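Local coordinates for protein ADP/ATP-dependent NAD(P)H-hydrate dehydratase (Bacillus subtilis, PDB 3RPZ) that catalyses the ADP- or ATP-dependent dehydration of hydrated NAD(P)H, a damaged cofactor, back to NAD(P)H, at residues A[7-11]-A[12-16]; A[250-253]-A[254-257]; A[263-266]-A[267-271]. All coordinates share one frame; numbering follows the deposited sequence. Where two conformers were deposited one is given.

Contact 1. Residues A[7-11]-A[12-16]; sequences PFWTE and EHVRA
Thr10 and His13 face each other with their CA atoms 5.2 Å apart, where an extended lead-in turns into the helix 11-17; Thr10 is the N-cap, and its carbonyl O takes the N-H of Val14 at 3.0 Å. The imidazole of His13 folds back over the lead-in. Its CG lies anti to the carbonyl carbon (chi1 -70°), which brings ND1 to Thr10 OG1 at 2.9 Å. OG1 arrives at the edge of the ring, near its plane, and either partner could be the donor. Thr10 N also points at ND1, but that bond is long and weak. The ring therefore returns to the residue that opens the helix, much as the third residue of a capping box does. The indole of Trp9 packs against His13. His13 CB stands almost over the centre of the six-membered ring, 3.4 Å from its centroid, a CH-pi contact, while the two rings form an offset stack with their planes 25° apart. Val14 CG2 comes to Trp9 NE1 at 3.6 Å, although the polar partner of that nitrogen is Asn241, on the helix 235-256. Trp203, from the strand 202-204, meets both rings edge-to-face. One turn along, Glu11 and Arg15 extend alongside each other in the same direction. OE2 of Glu11, lying in the guanidinium plane, accepts from Arg15 NE at 2.9 Å and from NH2 at 2.8 Å; it meets NE with its anti lone pair, and NH2 on the anti side too, but out of the carboxylate plane. One oxygen thus takes both grips, and NH2 also reaches Arg277 O. Arg15 probably offsets part of the negative charge that Glu11 and Glu12 bring to this helix start, where the helix dipole would also favour carboxylates.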
ATOM      1  N   PRO A   7     -18.563 -19.297  31.855  1.00 19.43           N
ATOM      2  CA  PRO A   7     -18.845 -17.876  31.810  1.00 19.42           C
ATOM      3  C   PRO A   7     -18.254 -17.205  30.593  1.00 18.82           C
ATOM      4  O   PRO A   7     -17.219 -17.652  30.067  1.00 19.28           O
ATOM      5  CB  PRO A   7     -18.172 -17.343  33.091  1.00 20.56           C
ATOM      6  CG  PRO A   7     -17.032 -18.279  33.262  1.00 21.32           C
ATOM      7  CD  PRO A   7     -17.569 -19.615  32.887  1.00 19.30           C
ATOM      8  N   PHE A   8     -18.886 -16.119  30.152  1.00 17.88           N
ATOM      9  CA  PHE A   8     -18.322 -15.275  29.123  1.00 18.37           C
ATOM     10  C   PHE A   8     -17.284 -14.330  29.705  1.00 18.00           C
ATOM     11  O   PHE A   8     -17.417 -13.789  30.778  1.00 18.97           O
ATOM     12  CB  PHE A   8     -19.420 -14.474  28.414  1.00 18.72           C
ATOM     13  CG  PHE A   8     -20.282 -15.310  27.513  1.00 21.71           C
ATOM     14  CD1 PHE A   8     -19.908 -15.630  26.263  1.00 21.52           C
ATOM     15  CD2 PHE A   8     -21.494 -15.793  27.969  1.00 29.03           C
ATOM     16  CE1 PHE A   8     -20.667 -16.426  25.441  1.00 23.74           C
ATOM     17  CE2 PHE A   8     -22.304 -16.597  27.146  1.00 29.62           C
ATOM     18  CZ  PHE A   8     -21.877 -16.884  25.847  1.00 30.12           C
ATOM     19  N   TRP A   9     -16.224 -14.106  28.938  1.00 16.60           N
ATOM     20  CA  TRP A   9     -15.275 -13.015  29.226  1.00 17.47           C
ATOM     21  C   TRP A   9     -15.940 -11.772  28.663  1.00 17.37           C
ATOM     22  O   TRP A   9     -16.010 -11.593  27.444  1.00 18.90           O
ATOM     23  CB  TRP A   9     -13.909 -13.310  28.605  1.00 16.36           C
ATOM     24  CG  TRP A   9     -12.828 -12.357  28.956  1.00 17.11           C
ATOM     25  CD1 TRP A   9     -12.256 -11.436  28.138  1.00 17.35           C
ATOM     26  CD2 TRP A   9     -12.147 -12.263  30.216  1.00 17.05           C
ATOM     27  NE1 TRP A   9     -11.270 -10.761  28.808  1.00 16.21           N
ATOM     28  CE2 TRP A   9     -11.151 -11.272  30.074  1.00 16.91           C
ATOM     29  CE3 TRP A   9     -12.259 -12.940  31.435  1.00 18.40           C
ATOM     30  CZ2 TRP A   9     -10.292 -10.922  31.132  1.00 17.00           C
ATOM     31  CZ3 TRP A   9     -11.417 -12.588  32.478  1.00 18.38           C
ATOM     32  CH2 TRP A   9     -10.421 -11.592  32.296  1.00 18.19           C
ATOM     33  N   THR A  10     -16.414 -10.917  29.559  1.00 19.94           N
ATOM     34  CA  THR A  10     -17.263  -9.793  29.187  1.00 19.52           C
ATOM     35  C   THR A  10     -16.511  -8.487  29.089  1.00 19.84           C
ATOM     36  O   THR A  10     -15.353  -8.370  29.462  1.00 19.41           O
ATOM     37  CB  THR A  10     -18.346  -9.563  30.256  1.00 21.22           C
ATOM     38  OG1 THR A  10     -17.707  -9.148  31.459  1.00 25.65           O
ATOM     39  CG2 THR A  10     -19.188 -10.869  30.503  1.00 23.90           C
ATOM     40  N   GLU A  11     -17.188  -7.491  28.549  1.00 20.96           N
ATOM     41  CA  GLU A  11     -16.643  -6.143  28.459  1.00 21.98           C
ATOM     42  C   GLU A  11     -16.088  -5.656  29.815  1.00 21.64           C
ATOM     43  O   GLU A  11     -15.047  -5.023  29.849  1.00 21.10           O
ATOM     44  CB  GLU A  11     -17.723  -5.184  27.933  1.00 23.73           C
ATOM     45  CG  GLU A  11     -17.352  -3.733  28.142  1.00 27.44           C
ATOM     46  CD  GLU A  11     -18.374  -2.757  27.554  1.00 31.84           C
ATOM     47  OE1 GLU A  11     -19.395  -3.199  26.989  1.00 33.35           O
ATOM     48  OE2 GLU A  11     -18.116  -1.555  27.697  1.00 35.95           O
ATOM     49  N   GLU A  12     -16.766  -5.978  30.890  1.00 21.81           N
ATOM     50  CA  GLU A  12     -16.316  -5.594  32.195  1.00 24.17           C
ATOM     51  C   GLU A  12     -14.947  -6.219  32.550  1.00 22.19           C
ATOM     52  O   GLU A  12     -14.103  -5.567  33.115  1.00 22.17           O
ATOM     53  CB  GLU A  12     -17.399  -5.990  33.196  1.00 26.95           C
ATOM     54  CG  GLU A  12     -18.739  -5.218  33.039  1.00 34.98           C
ATOM     55  CD  GLU A  12     -19.602  -5.472  31.758  1.00 41.34           C
ATOM     56  OE1 GLU A  12     -19.642  -6.577  31.165  1.00 34.60           O
ATOM     57  OE2 GLU A  12     -20.304  -4.503  31.375  1.00 47.98           O
ATOM     58  N   HIS A  13     -14.751  -7.479  32.197  1.00 20.19           N
ATOM     59  CA  HIS A  13     -13.503  -8.152  32.437  1.00 20.47           C
ATOM     60  C   HIS A  13     -12.393  -7.552  31.566  1.00 18.68           C
ATOM     61  O   HIS A  13     -11.262  -7.407  32.025  1.00 17.57           O
ATOM     62  CB  HIS A  13     -13.627  -9.648  32.159  1.00 20.05           C
ATOM     63  CG  HIS A  13     -14.463 -10.372  33.159  1.00 21.79           C
ATOM     64  ND1 HIS A  13     -15.783 -10.705  32.959  1.00 27.03           N
ATOM     65  CD2 HIS A  13     -14.114 -10.892  34.353  1.00 25.16           C
ATOM     66  CE1 HIS A  13     -16.218 -11.363  34.028  1.00 23.42           C
ATOM     67  NE2 HIS A  13     -15.243 -11.480  34.889  1.00 28.85           N
ATOM     68  N   VAL A  14     -12.697  -7.236  30.327  1.00 18.39           N
ATOM     69  CA  VAL A  14     -11.743  -6.596  29.412  1.00 17.75           C
ATOM     70  C   VAL A  14     -11.290  -5.240  29.978  1.00 17.58           C
ATOM     71  O   VAL A  14     -10.088  -4.965  30.122  1.00 18.34           O
ATOM     72  CB  VAL A  14     -12.365  -6.419  28.012  1.00 17.02           C
ATOM     73  CG1 VAL A  14     -11.440  -5.628  27.086  1.00 17.22           C
ATOM     74  CG2 VAL A  14     -12.672  -7.774  27.382  1.00 18.12           C
ATOM     75  N   ARG A  15     -12.269  -4.421  30.354  1.00 19.20           N
ATOM     76  CA  ARG A  15     -11.946  -3.090  30.856  1.00 19.59           C
ATOM     77  C   ARG A  15     -11.081  -3.152  32.119  1.00 20.25           C
ATOM     78  O   ARG A  15     -10.154  -2.367  32.263  1.00 22.59           O
ATOM     79  CB  ARG A  15     -13.199  -2.270  31.142  1.00 21.34           C
ATOM     80  CG  ARG A  15     -13.993  -1.887  29.995  1.00 22.72           C
ATOM     81  CD  ARG A  15     -15.125  -0.949  30.459  1.00 27.58           C
ATOM     82  NE  ARG A  15     -15.855  -0.629  29.263  1.00 33.46           N
ATOM     83  CZ  ARG A  15     -15.521   0.343  28.442  1.00 34.08           C
ATOM     84  NH1 ARG A  15     -14.525   1.187  28.765  1.00 36.34           N
ATOM     85  NH2 ARG A  15     -16.216   0.487  27.319  1.00 36.01           N
ATOM     86  N   ALA A  16     -11.364  -4.122  32.988  1.00 20.31           N
ATOM     87  CA  ALA A  16     -10.642  -4.290  34.223  1.00 21.49           C
ATOM     88  C   ALA A  16      -9.211  -4.801  34.081  1.00 20.87           C
ATOM     89  O   ALA A  16      -8.413  -4.688  35.047  1.00 23.75           O
ATOM     90  CB  ALA A  16     -11.465  -5.220  35.110  1.00 21.59           C
TER

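Contact 2. Residues A[250-253]-A[254-257]; sequences AELW and TDEH
Trp253 and His257 lay their rings flat on one another at the end of the helix 235-256: the six-membered ring of the indole and the imidazole stack face to face, centroids 3.8 Å apart and planes only 10° from parallel. The stack continues into CH-pi contact, since His257 CB sits over the five-membered ring of the same indole, 3.4 Å from that centroid. Trp253 CE3 in turn covers one face of the imidazole, nearer the edge of that ring than its centre. The chain has left the helix by His257, and its CG stands anti to the carbonyl carbon (chi1 -51°), a turn that also carries ND1 back to the carbonyl of Trp253. ND1 donates to Trp253 O at 2.7 Å, in the carbonyl plane and on a lone pair, with the oxygen almost exactly in the ring plane. The backbone N-H groups of His257 and Glu256 reach the same oxygen by weak bonds. Beside them a water takes the N-H of Glu256 at 2.9 Å and gives a hydrogen to Leu252 O at 2.8 Å, so it bridges the fraying last turn. Leu252 O also accepts Asp255 N, a bond that arrives from above the carbonyl plane. The indole N-H is taken up by Ser258 O, which holds the pyrrole side of the ring. From the second subunit, Pro272 packs on both Trp253 and His257, and Arg273 forms a salt bridge with Glu256. The chemistry is that of a helix end closed by a side chain: a bond in the imidazole plane and a stack across its face together probably restrict the rotation of His257, and a carbonyl at the fading end of the helix is satisfied by a ring N-H.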
ATOM      1  N   ALA A 250     -14.611  -7.224  14.303  1.00 13.52           N
ATOM      2  CA  ALA A 250     -15.591  -7.646  13.311  1.00 14.33           C
ATOM      3  C   ALA A 250     -16.962  -7.068  13.572  1.00 15.52           C
ATOM      4  O   ALA A 250     -17.673  -6.731  12.626  1.00 16.73           O
ATOM      5  CB  ALA A 250     -15.657  -9.181  13.286  1.00 15.06           C
ATOM      6  N   GLU A 251     -17.340  -6.924  14.824  1.00 14.64           N
ATOM      7  CA  GLU A 251     -18.644  -6.322  15.130  1.00 16.20           C
ATOM      8  C   GLU A 251     -18.672  -4.847  14.778  1.00 16.79           C
ATOM      9  O   GLU A 251     -19.700  -4.376  14.288  1.00 18.02           O
ATOM     10  CB  GLU A 251     -19.015  -6.528  16.592  1.00 16.95           C
ATOM     11  CG  GLU A 251     -19.198  -7.983  16.946  1.00 17.50           C
ATOM     12  CD  GLU A 251     -19.572  -8.239  18.380  1.00 22.63           C
ATOM     13  OE1 GLU A 251     -19.969  -7.272  19.088  1.00 28.49           O
ATOM     14  OE2 GLU A 251     -19.641  -9.401  18.771  1.00 23.31           O
ATOM     15  N   LEU A 252     -17.591  -4.103  14.992  1.00 16.68           N
ATOM     16  CA  LEU A 252     -17.499  -2.719  14.523  0.50 18.03           C
ATOM     17  C   LEU A 252     -17.678  -2.680  13.033  1.00 18.24           C
ATOM     18  O   LEU A 252     -18.453  -1.887  12.503  1.00 18.81           O
ATOM     19  CB  LEU A 252     -16.145  -2.079  14.876  0.50 19.05           C
ATOM     20  CG  LEU A 252     -15.944  -0.621  14.401  0.50 20.22           C
ATOM     21  CD1 LEU A 252     -15.606  -0.481  12.923  0.50 22.11           C
ATOM     22  CD2 LEU A 252     -17.167   0.261  14.747  0.50 20.37           C
ATOM     23  N   TRP A 253     -16.949  -3.536  12.315  1.00 17.20           N
ATOM     24  CA  TRP A 253     -17.027  -3.548  10.844  1.00 17.40           C
ATOM     25  C   TRP A 253     -18.411  -3.652  10.347  1.00 17.92           C
ATOM     26  O   TRP A 253     -18.813  -2.943   9.404  1.00 18.05           O
ATOM     27  CB  TRP A 253     -16.289  -4.779  10.293  1.00 18.32           C
ATOM     28  CG  TRP A 253     -16.389  -5.018   8.774  1.00 17.65           C
ATOM     29  CD1 TRP A 253     -17.166  -5.938   8.115  1.00 18.56           C
ATOM     30  CD2 TRP A 253     -15.640  -4.344   7.783  1.00 15.35           C
ATOM     31  NE1 TRP A 253     -16.956  -5.869   6.773  1.00 15.79           N
ATOM     32  CE2 TRP A 253     -16.006  -4.926   6.533  1.00 16.23           C
ATOM     33  CE3 TRP A 253     -14.709  -3.277   7.793  1.00 17.23           C
ATOM     34  CZ2 TRP A 253     -15.448  -4.483   5.352  1.00 15.38           C
ATOM     35  CZ3 TRP A 253     -14.154  -2.882   6.658  1.00 19.38           C
ATOM     36  CH2 TRP A 253     -14.513  -3.486   5.423  1.00 17.80           C
ATOM     37  N   THR A 254     -19.183  -4.567  10.913  1.00 16.84           N
ATOM     38  CA  THR A 254     -20.512  -4.841  10.389  1.00 17.96           C
ATOM     39  C   THR A 254     -21.531  -3.758  10.672  1.00 18.48           C
ATOM     40  O   THR A 254     -22.645  -3.762  10.139  1.00 19.53           O
ATOM     41  CB  THR A 254     -21.060  -6.241  10.769  1.00 18.55           C
ATOM     42  OG1 THR A 254     -20.974  -6.392  12.206  1.00 20.49           O
ATOM     43  CG2 THR A 254     -20.274  -7.310  10.117  1.00 20.65           C
ATOM     44  N   ASP A 255     -21.163  -2.748  11.442  1.00 18.78           N
ATOM     45  CA  ASP A 255     -22.097  -1.643  11.650  1.00 20.38           C
ATOM     46  C   ASP A 255     -22.394  -0.927  10.337  1.00 20.99           C
ATOM     47  O   ASP A 255     -23.509  -0.543  10.097  1.00 22.72           O
ATOM     48  CB  ASP A 255     -21.543  -0.598  12.604  1.00 20.90           C
ATOM     49  CG  ASP A 255     -21.580  -1.021  14.048  1.00 25.18           C
ATOM     50  OD1 ASP A 255     -22.234  -2.002  14.399  1.00 27.92           O
ATOM     51  OD2 ASP A 255     -20.922  -0.330  14.829  1.00 31.42           O
ATOM     52  N   GLU A 256     -21.376  -0.726   9.512  1.00 19.69           N
ATOM     53  CA  GLU A 256     -21.554  -0.004   8.264  1.00 20.88           C
ATOM     54  C   GLU A 256     -21.053  -0.728   7.028  1.00 17.88           C
ATOM     55  O   GLU A 256     -21.132  -0.158   5.936  1.00 19.72           O
ATOM     56  CB  GLU A 256     -20.857   1.332   8.336  1.00 24.09           C
ATOM     57  CG  GLU A 256     -21.450   2.262   9.355  1.00 29.30           C
ATOM     58  CD  GLU A 256     -20.771   3.621   9.295  1.00 37.59           C
ATOM     59  OE1 GLU A 256     -19.637   3.764   9.808  1.00 45.06           O
ATOM     60  OE2 GLU A 256     -21.348   4.523   8.675  1.00 47.15           O
ATOM     61  N   HIS A 257     -20.635  -1.968   7.196  1.00 16.40           N
ATOM     62  CA  HIS A 257     -20.104  -2.763   6.076  1.00 15.57           C
ATOM     63  C   HIS A 257     -20.746  -4.138   6.092  1.00 15.65           C
ATOM     64  O   HIS A 257     -21.031  -4.698   7.156  1.00 16.23           O
ATOM     65  CB  HIS A 257     -18.594  -2.963   6.173  1.00 14.87           C
ATOM     66  CG  HIS A 257     -17.803  -1.710   6.393  1.00 15.89           C
ATOM     67  ND1 HIS A 257     -17.632  -1.177   7.668  1.00 17.30           N
ATOM     68  CD2 HIS A 257     -17.195  -0.861   5.538  1.00 18.33           C
ATOM     69  CE1 HIS A 257     -16.904  -0.073   7.573  1.00 18.41           C
ATOM     70  NE2 HIS A 257     -16.621   0.146   6.296  1.00 18.87           N
TER
HETATM   71  O   HOH W   1     -18.624  -0.194  10.313  1.00 21.97           O

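Contact 3. Residues A[263-266]-A[267-271]; sequences LAHE and LSDIL
Glu266 O is shared by two backbone N-H groups, the stronger being that of Ile270 at 2.9 Å, almost in line with the carbonyl, and the weaker that of Asp269. This is the opening of the helix 264-277, whose first turn is loosely bonded: Leu267 N reaches Ala264 O at 3.0 Å from well above the carbonyl plane, and His265 O receives only weak bonds from Ser268 and Asp269, before Ile270 makes the first sound i to i+4 bond across the two segments. The side chain of Glu266 turns back to the start of the turn. Its CG is anti to the carbonyl carbon (chi1 -64°) and the chain beyond is extended, which lets OE1 accept the N-H of Leu263 at 3.0 Å, on the anti side and somewhat out of the carboxylate plane. That is the bond a capping box would have from its third residue, though Leu263 has no polar side chain to return it. OE1 also forms a salt bridge with Arg55 of the second subunit, so the same oxygen ties the helix start to its neighbour. A glutamine here would probably leave Arg55 of the second subunit without the charge it now pairs with. Farther along, Asp269 OD2 approaches Glu266 CG at 3.9 Å, and the two carboxylates, nearly perpendicular at 77°, do not touch: Glu266 OE2 and Asp269 OD2 stay 5.2 Å apart, a like-charge pair that the arginine probably eases. Leu267 is buried and packs on His246 and Cys249 of the helix 235-256, and its CB passes 3.3 Å from Ala264 O. On the next turn Ile270 hugs the carbonyl that it also bonds: Ile270 CG1 lies 3.2 Å from Glu266 O.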
ATOM      1  N   LEU A 263     -11.887  -8.091   5.007  1.00 13.11           N
ATOM      2  CA  LEU A 263     -10.592  -8.763   4.791  1.00 12.80           C
ATOM      3  C   LEU A 263      -9.849  -8.746   6.116  1.00 12.23           C
ATOM      4  O   LEU A 263      -9.835  -7.733   6.816  1.00 13.09           O
ATOM      5  CB  LEU A 263      -9.805  -8.032   3.716  1.00 13.13           C
ATOM      6  CG  LEU A 263     -10.485  -7.966   2.354  1.00 13.49           C
ATOM      7  CD1 LEU A 263      -9.712  -7.104   1.357  1.00 17.00           C
ATOM      8  CD2 LEU A 263     -10.622  -9.393   1.784  1.00 17.53           C
ATOM      9  N   ALA A 264      -9.177  -9.837   6.454  1.00 12.15           N
ATOM     10  CA  ALA A 264      -8.557 -10.011   7.751  1.00 12.49           C
ATOM     11  C   ALA A 264      -7.662  -8.871   8.148  1.00 12.38           C
ATOM     12  O   ALA A 264      -7.670  -8.479   9.323  1.00 13.34           O
ATOM     13  CB  ALA A 264      -7.768 -11.320   7.807  1.00 13.31           C
ATOM     14  N   HIS A 265      -6.844  -8.338   7.247  1.00 12.83           N
ATOM     15  CA  HIS A 265      -5.955  -7.259   7.673  1.00 13.17           C
ATOM     16  C   HIS A 265      -6.659  -6.062   8.186  1.00 14.23           C
ATOM     17  O   HIS A 265      -6.078  -5.297   8.974  1.00 15.46           O
ATOM     18  CB  HIS A 265      -4.992  -6.868   6.546  1.00 14.01           C
ATOM     19  CG  HIS A 265      -5.601  -6.172   5.398  1.00 13.23           C
ATOM     20  ND1 HIS A 265      -5.729  -4.797   5.270  1.00 21.75           N
ATOM     21  CD2 HIS A 265      -6.122  -6.700   4.270  1.00 11.72           C
ATOM     22  CE1 HIS A 265      -6.329  -4.521   4.116  1.00 18.86           C
ATOM     23  NE2 HIS A 265      -6.538  -5.657   3.476  1.00 20.93           N
ATOM     24  N   GLU A 266      -7.914  -5.847   7.775  1.00 12.79           N
ATOM     25  CA  GLU A 266      -8.676  -4.720   8.261  1.00 13.52           C
ATOM     26  C   GLU A 266      -9.018  -4.827   9.747  1.00 13.74           C
ATOM     27  O   GLU A 266      -9.201  -3.827  10.410  1.00 14.79           O
ATOM     28  CB  GLU A 266      -9.942  -4.540   7.457  1.00 14.21           C
ATOM     29  CG  GLU A 266      -9.607  -4.188   6.007  1.00 15.72           C
ATOM     30  CD  GLU A 266     -10.821  -4.151   5.103  1.00 15.19           C
ATOM     31  OE1 GLU A 266     -11.593  -5.114   5.084  1.00 14.52           O
ATOM     32  OE2 GLU A 266     -10.977  -3.095   4.368  1.00 18.23           O
ATOM     33  N   LEU A 267      -9.034  -6.035  10.303  1.00 13.78           N
ATOM     34  CA  LEU A 267      -9.189  -6.202  11.735  1.00 13.48           C
ATOM     35  C   LEU A 267      -8.112  -5.447  12.511  1.00 14.86           C
ATOM     36  O   LEU A 267      -8.414  -4.757  13.498  1.00 15.00           O
ATOM     37  CB  LEU A 267      -9.161  -7.687  12.149  1.00 13.93           C
ATOM     38  CG  LEU A 267     -10.278  -8.554  11.635  1.00 13.67           C
ATOM     39  CD1 LEU A 267      -9.905 -10.024  11.807  1.00 14.78           C
ATOM     40  CD2 LEU A 267     -11.576  -8.226  12.384  1.00 14.82           C
ATOM     41  N   SER A 268      -6.880  -5.543  12.058  1.00 15.65           N
ATOM     42  CA  SER A 268      -5.751  -4.815  12.622  1.00 16.91           C
ATOM     43  C   SER A 268      -5.863  -3.301  12.473  1.00 17.00           C
ATOM     44  O   SER A 268      -5.356  -2.562  13.278  1.00 17.42           O
ATOM     45  CB  SER A 268      -4.449  -5.261  11.955  1.00 20.26           C
ATOM     46  OG  SER A 268      -4.255  -6.597  12.149  1.00 21.28           O
ATOM     47  N   ASP A 269      -6.472  -2.872  11.384  1.00 16.21           N
ATOM     48  CA  ASP A 269      -6.652  -1.456  11.055  1.00 17.40           C
ATOM     49  C   ASP A 269      -7.758  -0.889  12.011  1.00 16.19           C
ATOM     50  O   ASP A 269      -7.774   0.319  12.307  1.00 16.83           O
ATOM     51  CB  ASP A 269      -7.166  -1.162   9.592  1.00 20.72           C
ATOM     52  CG  ASP A 269      -6.263  -1.527   8.350  1.00 27.41           C
ATOM     53  OD1 ASP A 269      -5.048  -1.647   8.442  1.00 24.54           O
ATOM     54  OD2 ASP A 269      -6.900  -1.620   7.196  1.00 28.89           O
ATOM     55  N   ILE A 270      -8.756  -1.711  12.392  1.00 15.02           N
ATOM     56  CA  ILE A 270      -9.928  -1.340  13.223  1.00 16.07           C
ATOM     57  C   ILE A 270      -9.573  -1.354  14.704  1.00 15.05           C
ATOM     58  O   ILE A 270     -10.110  -0.589  15.513  1.00 15.16           O
ATOM     59  CB  ILE A 270     -11.104  -2.366  12.953  1.00 17.04           C
ATOM     60  CG1 ILE A 270     -11.626  -2.151  11.536  1.00 19.85           C
ATOM     61  CG2 ILE A 270     -12.258  -2.338  13.987  1.00 19.79           C
ATOM     62  CD1 ILE A 270     -12.451  -3.341  10.981  1.00 21.58           C
ATOM     63  N   LEU A 271      -8.637  -2.216  15.088  1.00 13.87           N
ATOM     64  CA  LEU A 271      -8.290  -2.424  16.496  1.00 13.52           C
ATOM     65  C   LEU A 271      -7.927  -1.135  17.241  1.00 14.33           C
ATOM     66  O   LEU A 271      -8.286  -0.972  18.399  1.00 14.96           O
ATOM     67  CB  LEU A 271      -7.188  -3.455  16.624  1.00 12.82           C
ATOM     68  CG  LEU A 271      -6.715  -3.817  18.012  1.00 13.91           C
ATOM     69  CD1 LEU A 271      -7.852  -4.481  18.840  1.00 14.56           C
ATOM     70  CD2 LEU A 271      -5.533  -4.790  17.907  1.00 16.68           C
TER

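In the fold
Contact 1 comes first in the chain and stands apart, its centre 21 Å from that of contact 2 and 22 Å from that of contact 3. It still belongs to the same neighbourhood, because its helix 11-17 leans on the helix 235-256 that ends in contact 2. Contacts 2 and 3 lie on consecutive helices, 235-256 and 264-277, with centres 11 Å apart, and they touch directly: Trp253 CH2 lies 3.4 Å from Glu266 OE1. Both meet the second subunit, and each has a side chain about 7 Å from the bound AMP (Ala250, Leu267). In what is a ribokinase-like fold, helices beside the mixed sheet thus border the nucleotide site and the subunit interface together.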